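Local coordinates for BRAMP domain protein (Streptomyces davawensis, PDB 5MLD) that catalyses the replacement of the C-8 methyl group of FMN by an amino group, giving 8-amino-8-demethylriboflavin 5'-phosphate on the way to the antibiotic roseoflavin, and works as a homotetramer, at the interface of chains A and B and the interface of chains A and C. Numbering follows the deposited sequence. Chains: chain A/B/C, BRAMP domain protein.

Contact 1: the interface of chains A and B. Residues chain A 123, 210, 215; chain B 191, 194-195.
B:Asn195 reaches across from helix 183-205 and spreads its amide between A:Tyr123 and A:Thr210, giving one end to each. The contact belongs to a two-fold symmetric interface of the RosB homotetramer, a flavodoxin-like enzyme of the SsuE family, and packs that helix against a loop and the start of helix 212-220 of chain A, with A:Tyr123 coming from another loop. A:Tyr123 and B:Asn195 approach from opposite directions, ring and amide planes turned 60° apart. The amide nitrogen ND2 of B:Asn195 donates to the phenol oxygen OH of A:Tyr123 over 2.9 Å, with the oxygen tilted slightly from the amide plane. At the other end, OG1 of A:Thr210 donates to OD1 of B:Asn195 at 2.8 Å, the two side chains crossing at about a right angle and the hydroxyl lying nearly along the C=O axis (165°). With both ends engaged, the amide is held against rotation about its last bond, and an asparagine, donor and acceptor at once, suits a place between two hydroxyls. A:Thr210 serves with both branches: OG1 lies opposite its carbonyl carbon (chi1 -52°), which turns the methyl CG2 of A:Thr210 towards CB of B:Ala194, 3.6 Å away. The small alanine lets the threonine come close to the helix. One turn back, the ring of B:Phe191 presents its edge, with CE1 3.6 Å from CB of A:Cys215. That methylene lies in the plane of the ring, while the sulfur SG stands farther off.

Contact 2: the interface of chains A and C. Residues chain A 12-13, 17-18; chain C 53, 58.
CB of A:Leu12 and CB of C:Tyr53 face each other at 4.1 Å, a light apolar centre in this two-fold interface of the flavodoxin-like RosB tetramer. A second apolar touch pairs the methylenes CB of A:Ser17 and CB of C:Asp58 at 3.7 Å, where short side chains allow the two loops to approach. Beside the leucine, the backbone N of C:Tyr53 donates to the carbonyl O of A:Leu12 at 3.0 Å, tying loop to loop without regard to side-chain type. The ring of C:Tyr53 swings away from its own backbone N (chi1 180°), and its CD1 comes 3.4 Å from NH1 of A:Arg13. That nitrogen also meets the carboxylate of C:Asp58 in a salt bridge, with a hydrogen bond of 3.0 Å from NH1 of A:Arg13 to OD1 of C:Asp58. The bond uses the syn lone pair of OD1, and this oxygen is tilted a little from the guanidinium plane. The two side chains cross at about a right angle, their flat groups 32° apart. A:Arg13 gets there by a bend at chi3 (77°), which carries the guanidinium round to the acid. Since A:Arg13 belongs to the FMN site and is important for positioning the donor glutamate, C:Asp58 probably helps to orient it, a second-shell role played from the neighbouring subunit. At the rim, water 1 lies 2.6 Å from OD1 of C:Asp58 and also joins the carbonyl O of A:Arg18.

Contact 3: the interface of chains A and C. Residues chain A 52, 62, 65; chain C 14, 45.
C:Arg14 grips the carboxylate of A:Glu52 side-on, the firm part of this contact between two subunits of the RosB homotetramer. NE of C:Arg14 donates to OE1 of A:Glu52 at 3.0 Å. NH2 of C:Arg14 donates to OE2 of A:Glu52 at 2.8 Å, and both bonds are nearly straight. The acceptors lie in or close to the guanidinium plane, yet the carboxylate is turned 43° from that plane and receives both donors from above its own. A bend at chi3 (-79°) turns the arginine's NE edge towards the acid. On the opposite face of the carboxylate, NZ of A:Lys65 donates to OE2 of A:Glu52 at 2.9 Å, its long chain bent only at the end. OE2 therefore sits between two cationic groups, which would probably favour an ionised glutamate, while the lysine, from the same subunit, helps to fix the carboxylate for its partner. The aliphatic portions fill in around this pair: CG1 of C:Ile45 meets CG of A:Glu52 at 3.5 Å, a branched apolar residue packing on the glutamate's CG methylene. A:Ala62, short enough to admit the arginine, lays its carbonyl O 3.5 Å from CD of C:Arg14. The looser side is bridged by solvent: water 2 stands 2.6 Å from OE2 of A:Glu52 and 2.6 Å from the backbone carbonyl O of C:Ile45.

Contact 4: the interface of chains A and B. Residues chain A 182-183, 186-187; chain B 216, 219-220, 223.
The first turn of helix 183-205 in chain A lies against the end of helix 212-221 in chain B, near enough that CB of B:Ala219 sits 3.5 Å from the backbone N of A:Lys187. This helix-to-helix packing forms part of a two-fold interface in the flavodoxin-like RosB tetramer. Alanine suits the crossing because the lone methyl CB of B:Ala219 fits against CB of A:Lys187 at 3.6 Å and also touches CB of A:Asn186. Just past the helix of chain B, B:Ser223 provides the polar link: ND2 of A:Asn186 donates to its hydroxyl OG at 3.0 Å, almost straight (173° at H), with the oxygen in the amide plane. The same hydroxyl donates to the carbonyl O of B:Ala219, so it accepts across the interface and gives back to its own chain; a small residue able to do both fits well here. CB of B:Ser223 also packs on CA of A:Phe183, 3.5 Å away. The ring of A:Phe183 points away from its backbone N (chi1 170°), which sends it along the helix of chain B. There its edge meets backbone: CE1 of A:Phe183 lies 3.4 Å from the carbonyl O of B:Ala216 and 3.6 Å from the N of B:Arg220, both in the ring plane.

Contact 1: the interface of chains A and B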
ATOM      1  N   TYR A 123     -16.754  10.595  15.562  1.00 22.99           N
ATOM      2  CA  TYR A 123     -16.237   9.961  16.769  1.00 22.47           C
ATOM      3  C   TYR A 123     -17.273   9.039  17.404  1.00 23.00           C
ATOM      4  O   TYR A 123     -18.484   9.270  17.319  1.00 22.39           O
ATOM      5  CB  TYR A 123     -15.800  11.027  17.781  1.00 20.48           C
ATOM      6  CG  TYR A 123     -14.287  11.123  17.890  1.00 20.56           C
ATOM      7  CD1 TYR A 123     -13.528  11.556  16.814  1.00 21.32           C
ATOM      8  CD2 TYR A 123     -13.629  10.787  19.062  1.00 21.71           C
ATOM      9  CE1 TYR A 123     -12.156  11.642  16.895  1.00 22.31           C
ATOM     10  CE2 TYR A 123     -12.257  10.873  19.158  1.00 21.76           C
ATOM     11  CZ  TYR A 123     -11.525  11.299  18.076  1.00 20.55           C
ATOM     12  OH  TYR A 123     -10.154  11.383  18.149  1.00 21.85           O
ATOM     13  N   THR A 210     -12.255  12.330  25.084  1.00 26.47           N
ATOM     14  CA  THR A 210     -11.151  13.152  24.613  1.00 23.28           C
ATOM     15  C   THR A 210     -11.656  14.484  24.093  1.00 26.79           C
ATOM     16  O   THR A 210     -12.605  14.534  23.308  1.00 27.99           O
ATOM     17  CB  THR A 210     -10.397  12.428  23.494  1.00 26.11           C
ATOM     18  OG1 THR A 210     -10.049  11.109  23.922  1.00 27.23           O
ATOM     19  CG2 THR A 210      -9.134  13.205  23.110  1.00 24.25           C
ATOM     20  N   CYS A 215      -6.432  19.072  23.554  1.00 29.06           N
ATOM     21  CA  CYS A 215      -5.203  18.464  23.054  1.00 26.19           C
ATOM     22  C   CYS A 215      -4.476  19.416  22.123  1.00 25.60           C
ATOM     23  O   CYS A 215      -3.251  19.555  22.198  1.00 26.53           O
ATOM     24  CB  CYS A 215      -5.504  17.143  22.333  1.00 25.81           C
ATOM     25  SG  CYS A 215      -6.053  15.797  23.401  1.00 34.14           S
TER
ATOM     26  N   PHE B 191      -3.685  13.131  20.769  1.00 20.69           N
ATOM     27  CA  PHE B 191      -4.862  12.356  20.366  1.00 20.48           C
ATOM     28  C   PHE B 191      -4.641  10.870  20.619  1.00 18.57           C
ATOM     29  O   PHE B 191      -5.472  10.188  21.225  1.00 19.19           O
ATOM     30  CB  PHE B 191      -5.156  12.545  18.868  1.00 23.52           C
ATOM     31  CG  PHE B 191      -5.575  13.940  18.454  1.00 25.22           C
ATOM     32  CD1 PHE B 191      -5.734  14.964  19.367  1.00 24.58           C
ATOM     33  CD2 PHE B 191      -5.833  14.203  17.110  1.00 25.87           C
ATOM     34  CE1 PHE B 191      -6.135  16.237  18.950  1.00 26.90           C
ATOM     35  CE2 PHE B 191      -6.234  15.470  16.686  1.00 26.69           C
ATOM     36  CZ  PHE B 191      -6.385  16.489  17.613  1.00 28.64           C
ATOM     37  N   ALA B 194      -4.533   9.874  24.353  1.00 20.19           N
ATOM     38  CA  ALA B 194      -5.836   9.960  25.009  1.00 22.99           C
ATOM     39  C   ALA B 194      -6.765   8.855  24.532  1.00 22.98           C
ATOM     40  O   ALA B 194      -7.481   8.243  25.330  1.00 22.25           O
ATOM     41  CB  ALA B 194      -6.486  11.322  24.764  1.00 24.26           C
ATOM     42  N   ASN B 195      -6.773   8.592  23.229  1.00 23.96           N
ATOM     43  CA  ASN B 195      -7.723   7.630  22.688  1.00 21.13           C
ATOM     44  C   ASN B 195      -7.330   6.191  23.014  1.00 23.03           C
ATOM     45  O   ASN B 195      -8.200   5.381  23.364  1.00 21.17           O
ATOM     46  CB  ASN B 195      -7.858   7.834  21.177  1.00 22.77           C
ATOM     47  CG  ASN B 195      -8.570   9.131  20.831  1.00 23.54           C
ATOM     48  OD1 ASN B 195      -9.221   9.739  21.679  1.00 25.77           O
ATOM     49  ND2 ASN B 195      -8.458   9.550  19.574  1.00 22.59           N
TER

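Contact 2: the interface of chains A and C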
ATOM      1  N   LEU A  12     -19.725  -0.925  -8.962  1.00 16.74           N
ATOM      2  CA  LEU A  12     -19.918   0.018 -10.052  1.00 15.11           C
ATOM      3  C   LEU A  12     -21.114  -0.302 -10.938  1.00 17.72           C
ATOM      4  O   LEU A  12     -21.409   0.480 -11.849  1.00 18.67           O
ATOM      5  CB  LEU A  12     -18.656   0.081 -10.918  1.00 15.86           C
ATOM      6  CG  LEU A  12     -17.462   0.629 -10.146  1.00 18.56           C
ATOM      7  CD1 LEU A  12     -16.227   0.618 -11.039  1.00 23.76           C
ATOM      8  CD2 LEU A  12     -17.745   2.033  -9.629  1.00 21.61           C
ATOM      9  N   ARG A  13     -21.808  -1.408 -10.700  1.00 17.45           N
ATOM     10  CA  ARG A  13     -22.962  -1.763 -11.518  1.00 18.67           C
ATOM     11  C   ARG A  13     -24.251  -1.352 -10.809  1.00 21.69           C
ATOM     12  O   ARG A  13     -24.443  -1.651  -9.629  1.00 18.07           O
ATOM     13  CB  ARG A  13     -22.953  -3.257 -11.849  1.00 16.91           C
ATOM     14  CG  ARG A  13     -23.234  -4.198 -10.683  1.00 19.43           C
ATOM     15  CD  ARG A  13     -22.747  -5.608 -10.986  1.00 22.95           C
ATOM     16  NE  ARG A  13     -21.305  -5.699 -10.832  1.00 22.61           N
ATOM     17  CZ  ARG A  13     -20.424  -5.764 -11.826  1.00 23.79           C
ATOM     18  NH1 ARG A  13     -20.824  -5.758 -13.096  1.00 22.26           N
ATOM     19  NH2 ARG A  13     -19.126  -5.828 -11.535  1.00 20.88           N
ATOM     20  N   SER A  17     -28.424  -5.114 -11.223  1.00 16.86           N
ATOM     21  CA  SER A  17     -27.420  -6.013 -11.772  1.00 20.48           C
ATOM     22  C   SER A  17     -26.761  -6.788 -10.642  1.00 21.38           C
ATOM     23  O   SER A  17     -26.554  -6.260  -9.551  1.00 16.94           O
ATOM     24  CB  SER A  17     -26.379  -5.238 -12.578  1.00 19.35           C
ATOM     25  OG  SER A  17     -26.985  -4.644 -13.705  1.00 22.30           O
ATOM     26  N   ARG A  18     -26.487  -8.062 -10.888  1.00 17.61           N
ATOM     27  CA  ARG A  18     -26.019  -8.934  -9.823  1.00 19.63           C
ATOM     28  C   ARG A  18     -24.592  -8.570  -9.431  1.00 19.16           C
ATOM     29  O   ARG A  18     -23.713  -8.455 -10.287  1.00 21.57           O
ATOM     30  CB  ARG A  18     -26.110 -10.391 -10.273  1.00 21.85           C
ATOM     31  CG  ARG A  18     -25.944 -11.370  -9.122  1.00 27.00           C
ATOM     32  CD  ARG A  18     -26.291 -12.793  -9.552  1.00 28.42           C
ATOM     33  NE  ARG A  18     -25.883 -13.085 -10.929  1.00 30.36           N
ATOM     34  CZ  ARG A  18     -25.791 -14.314 -11.448  1.00 28.33           C
ATOM     35  NH1 ARG A  18     -26.058 -15.374 -10.696  1.00 24.17           N
ATOM     36  NH2 ARG A  18     -25.425 -14.485 -12.718  1.00 26.70           N
TER
ATOM     37  N   TYR C  53     -20.615   0.665 -14.697  1.00 22.70           N
ATOM     38  CA  TYR C  53     -20.167  -0.471 -15.494  1.00 22.05           C
ATOM     39  C   TYR C  53     -21.375  -1.249 -15.995  1.00 19.63           C
ATOM     40  O   TYR C  53     -22.335  -1.466 -15.252  1.00 22.88           O
ATOM     41  CB  TYR C  53     -19.262  -1.398 -14.665  1.00 22.26           C
ATOM     42  CG  TYR C  53     -18.761  -2.599 -15.427  1.00 21.22           C
ATOM     43  CD1 TYR C  53     -19.547  -3.740 -15.554  1.00 23.49           C
ATOM     44  CD2 TYR C  53     -17.522  -2.582 -16.052  1.00 27.01           C
ATOM     45  CE1 TYR C  53     -19.100  -4.847 -16.263  1.00 26.00           C
ATOM     46  CE2 TYR C  53     -17.061  -3.692 -16.766  1.00 31.79           C
ATOM     47  CZ  TYR C  53     -17.866  -4.813 -16.871  1.00 26.37           C
ATOM     48  OH  TYR C  53     -17.434  -5.914 -17.571  1.00 29.48           O
ATOM     49  N   ASP C  58     -24.798  -8.202 -16.721  1.00 24.80           N
ATOM     50  CA  ASP C  58     -25.550  -7.251 -15.916  1.00 23.98           C
ATOM     51  C   ASP C  58     -26.985  -7.127 -16.434  1.00 26.76           C
ATOM     52  O   ASP C  58     -27.386  -7.777 -17.408  1.00 30.44           O
ATOM     53  CB  ASP C  58     -24.827  -5.906 -15.910  1.00 22.99           C
ATOM     54  CG  ASP C  58     -23.498  -5.972 -15.164  1.00 25.28           C
ATOM     55  OD1 ASP C  58     -23.496  -6.564 -14.067  1.00 25.91           O
ATOM     56  OD2 ASP C  58     -22.467  -5.478 -15.679  1.00 22.31           O
TER
HETATM   57  O   HOH W   1     -23.616  -8.879 -12.947  1.00 21.32           O

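Contact 3: the interface of chains A and C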
ATOM      1  N   GLU A  52     -17.215  16.261  -8.492  1.00 20.10           N
ATOM      2  CA  GLU A  52     -16.379  17.441  -8.645  1.00 22.08           C
ATOM      3  C   GLU A  52     -16.323  18.243  -7.353  1.00 20.36           C
ATOM      4  O   GLU A  52     -17.224  18.189  -6.509  1.00 24.35           O
ATOM      5  CB  GLU A  52     -16.889  18.327  -9.783  1.00 20.97           C
ATOM      6  CG  GLU A  52     -16.633  17.734 -11.158  1.00 23.28           C
ATOM      7  CD  GLU A  52     -17.384  18.447 -12.262  1.00 24.44           C
ATOM      8  OE1 GLU A  52     -17.541  19.688 -12.179  1.00 24.93           O
ATOM      9  OE2 GLU A  52     -17.806  17.764 -13.224  1.00 24.81           O
ATOM     10  N   ALA A  62     -16.842  27.734 -12.761  1.00 28.54           N
ATOM     11  CA  ALA A  62     -16.410  26.352 -12.928  1.00 29.71           C
ATOM     12  C   ALA A  62     -17.058  25.438 -11.899  1.00 25.99           C
ATOM     13  O   ALA A  62     -17.360  24.279 -12.204  1.00 25.75           O
ATOM     14  CB  ALA A  62     -14.886  26.262 -12.824  1.00 27.95           C
ATOM     15  N   LYS A  65     -21.288  23.023 -11.319  1.00 21.38           N
ATOM     16  CA  LYS A  65     -21.628  21.600 -11.298  1.00 24.26           C
ATOM     17  C   LYS A  65     -21.272  20.963  -9.957  1.00 23.56           C
ATOM     18  O   LYS A  65     -22.043  20.158  -9.418  1.00 23.21           O
ATOM     19  CB  LYS A  65     -20.924  20.870 -12.445  1.00 23.30           C
ATOM     20  CG  LYS A  65     -21.297  19.390 -12.570  1.00 24.80           C
ATOM     21  CD  LYS A  65     -20.719  18.799 -13.846  1.00 26.94           C
ATOM     22  CE  LYS A  65     -21.107  17.331 -14.010  1.00 31.69           C
ATOM     23  NZ  LYS A  65     -20.320  16.409 -13.149  1.00 31.35           N
TER
ATOM     24  N   ARG C  14     -12.841  21.587 -11.698  1.00 21.52           N
ATOM     25  CA  ARG C  14     -13.029  21.873 -13.112  1.00 22.91           C
ATOM     26  C   ARG C  14     -12.234  23.110 -13.533  1.00 24.75           C
ATOM     27  O   ARG C  14     -12.096  24.066 -12.768  1.00 23.36           O
ATOM     28  CB  ARG C  14     -14.528  22.069 -13.366  1.00 23.97           C
ATOM     29  CG  ARG C  14     -14.954  22.263 -14.795  1.00 30.36           C
ATOM     30  CD  ARG C  14     -16.485  22.206 -14.887  1.00 27.43           C
ATOM     31  NE  ARG C  14     -16.964  20.829 -14.856  1.00 27.28           N
ATOM     32  CZ  ARG C  14     -17.119  20.076 -15.939  1.00 28.43           C
ATOM     33  NH1 ARG C  14     -16.835  20.583 -17.135  1.00 26.93           N
ATOM     34  NH2 ARG C  14     -17.541  18.818 -15.824  1.00 26.45           N
ATOM     35  N   ILE C  45     -11.381  15.731 -15.434  1.00 15.69           N
ATOM     36  CA  ILE C  45     -12.626  16.048 -14.726  1.00 19.57           C
ATOM     37  C   ILE C  45     -13.484  17.018 -15.527  1.00 22.18           C
ATOM     38  O   ILE C  45     -14.683  17.147 -15.257  1.00 20.61           O
ATOM     39  CB  ILE C  45     -12.334  16.619 -13.326  1.00 19.28           C
ATOM     40  CG1 ILE C  45     -13.570  16.489 -12.422  1.00 20.01           C
ATOM     41  CG2 ILE C  45     -11.890  18.083 -13.403  1.00 18.21           C
ATOM     42  CD1 ILE C  45     -13.980  15.054 -12.139  1.00 20.70           C
TER
HETATM   43  O   HOH W   2     -16.614  15.665 -14.310  1.00 24.39           O

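Contact 4: the interface of chains A and B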
ATOM      1  N   HIS A 182     -17.618 -20.614   1.105  1.00 18.70           N
ATOM      2  CA  HIS A 182     -16.187 -20.538   1.374  1.00 19.08           C
ATOM      3  C   HIS A 182     -16.000 -20.371   2.880  1.00 18.31           C
ATOM      4  O   HIS A 182     -16.372 -19.339   3.451  1.00 18.96           O
ATOM      5  CB  HIS A 182     -15.552 -19.396   0.582  1.00 16.86           C
ATOM      6  CG  HIS A 182     -14.063 -19.478   0.488  1.00 19.34           C
ATOM      7  ND1 HIS A 182     -13.410 -20.557  -0.072  1.00 21.74           N
ATOM      8  CD2 HIS A 182     -13.097 -18.624   0.903  1.00 15.17           C
ATOM      9  CE1 HIS A 182     -12.104 -20.359  -0.004  1.00 22.67           C
ATOM     10  NE2 HIS A 182     -11.890 -19.187   0.573  1.00 22.25           N
ATOM     11  N   PHE A 183     -15.412 -21.392   3.512  1.00 17.82           N
ATOM     12  CA  PHE A 183     -15.323 -21.448   4.971  1.00 20.28           C
ATOM     13  C   PHE A 183     -14.615 -20.224   5.526  1.00 21.58           C
ATOM     14  O   PHE A 183     -15.092 -19.590   6.474  1.00 18.53           O
ATOM     15  CB  PHE A 183     -14.585 -22.729   5.405  1.00 15.13           C
ATOM     16  CG  PHE A 183     -14.223 -22.766   6.874  1.00 21.74           C
ATOM     17  CD1 PHE A 183     -15.204 -22.963   7.839  1.00 20.81           C
ATOM     18  CD2 PHE A 183     -12.905 -22.606   7.286  1.00 20.10           C
ATOM     19  CE1 PHE A 183     -14.879 -22.986   9.205  1.00 18.84           C
ATOM     20  CE2 PHE A 183     -12.564 -22.641   8.648  1.00 24.83           C
ATOM     21  CZ  PHE A 183     -13.562 -22.837   9.608  1.00 19.01           C
ATOM     22  N   ASN A 186     -16.718 -17.133   5.311  1.00 16.70           N
ATOM     23  CA  ASN A 186     -17.886 -17.188   6.181  1.00 19.18           C
ATOM     24  C   ASN A 186     -17.492 -17.013   7.639  1.00 20.42           C
ATOM     25  O   ASN A 186     -18.203 -16.350   8.409  1.00 18.70           O
ATOM     26  CB  ASN A 186     -18.641 -18.492   5.963  1.00 18.60           C
ATOM     27  CG  ASN A 186     -19.572 -18.417   4.766  1.00 16.80           C
ATOM     28  OD1 ASN A 186     -20.101 -17.343   4.448  1.00 19.08           O
ATOM     29  ND2 ASN A 186     -19.780 -19.551   4.098  1.00 19.77           N
ATOM     30  N   LYS A 187     -16.342 -17.544   8.031  1.00 17.52           N
ATOM     31  CA  LYS A 187     -15.947 -17.352   9.422  1.00 16.50           C
ATOM     32  C   LYS A 187     -15.475 -15.920   9.657  1.00 18.46           C
ATOM     33  O   LYS A 187     -15.793 -15.331  10.693  1.00 16.83           O
ATOM     34  CB  LYS A 187     -14.897 -18.390   9.841  1.00 25.25           C
ATOM     35  CG  LYS A 187     -13.438 -17.970   9.866  1.00 27.08           C
ATOM     36  CD  LYS A 187     -12.563 -19.162  10.282  1.00 24.92           C
ATOM     37  CE  LYS A 187     -11.087 -18.921  10.028  1.00 23.63           C
ATOM     38  NZ  LYS A 187     -10.299 -20.180  10.204  1.00 21.61           N
TER
ATOM     39  N   ALA B 216     -16.505 -20.248  14.174  1.00 21.03           N
ATOM     40  CA  ALA B 216     -15.942 -21.168  13.195  1.00 24.11           C
ATOM     41  C   ALA B 216     -16.822 -22.395  13.011  1.00 23.02           C
ATOM     42  O   ALA B 216     -16.909 -22.941  11.906  1.00 21.69           O
ATOM     43  CB  ALA B 216     -14.535 -21.585  13.604  1.00 22.35           C
ATOM     44  N   ALA B 219     -19.609 -21.387  10.746  1.00 22.17           N
ATOM     45  CA  ALA B 219     -19.127 -21.274   9.373  1.00 22.46           C
ATOM     46  C   ALA B 219     -18.944 -22.651   8.740  1.00 21.34           C
ATOM     47  O   ALA B 219     -19.281 -22.855   7.568  1.00 24.01           O
ATOM     48  CB  ALA B 219     -17.816 -20.482   9.345  1.00 22.58           C
ATOM     49  N   ARG B 220     -18.430 -23.612   9.508  1.00 20.53           N
ATOM     50  CA  ARG B 220     -18.253 -24.969   8.995  1.00 17.72           C
ATOM     51  C   ARG B 220     -19.572 -25.571   8.529  1.00 19.18           C
ATOM     52  O   ARG B 220     -19.617 -26.260   7.504  1.00 24.37           O
ATOM     53  CB  ARG B 220     -17.610 -25.863  10.059  1.00 24.01           C
ATOM     54  CG  ARG B 220     -17.514 -27.344   9.653  1.00 23.86           C
ATOM     55  CD  ARG B 220     -16.870 -28.189  10.760  1.00 26.01           C
ATOM     56  NE  ARG B 220     -17.598 -28.054  12.019  1.00 36.47           N
ATOM     57  CZ  ARG B 220     -17.083 -28.253  13.234  1.00 45.79           C
ATOM     58  NH1 ARG B 220     -15.809 -28.611  13.387  1.00 42.02           N
ATOM     59  NH2 ARG B 220     -17.851 -28.084  14.308  1.00 40.71           N
ATOM     60  N   SER B 223     -20.548 -24.208   4.910  1.00 20.90           N
ATOM     61  CA  SER B 223     -19.408 -24.108   3.998  1.00 21.77           C
ATOM     62  C   SER B 223     -18.955 -25.478   3.485  1.00 24.26           C
ATOM     63  O   SER B 223     -19.208 -26.516   4.104  1.00 22.97           O
ATOM     64  CB  SER B 223     -18.227 -23.433   4.699  1.00 18.15           C
ATOM     65  OG  SER B 223     -18.600 -22.140   5.164  1.00 17.37           O
TER

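Contact 1 and contact 4 lie about 37 Å apart between their C-alpha centres in the A-B interface, and both use helix 183-205 and the helix beginning at 212: contact 1 takes the long helix from chain B, contact 4 its start from chain A. Contact 2 and contact 3, about 26 Å apart between the same kind of centres, belong to the A-C interface, where neighbouring loop residues 12-14 and 52-53 serve with the chains exchanged. Chain A thus uses separate surfaces for two partners, which fits the homotetramer, and contact 2 brings the A-C interface to the flavin site.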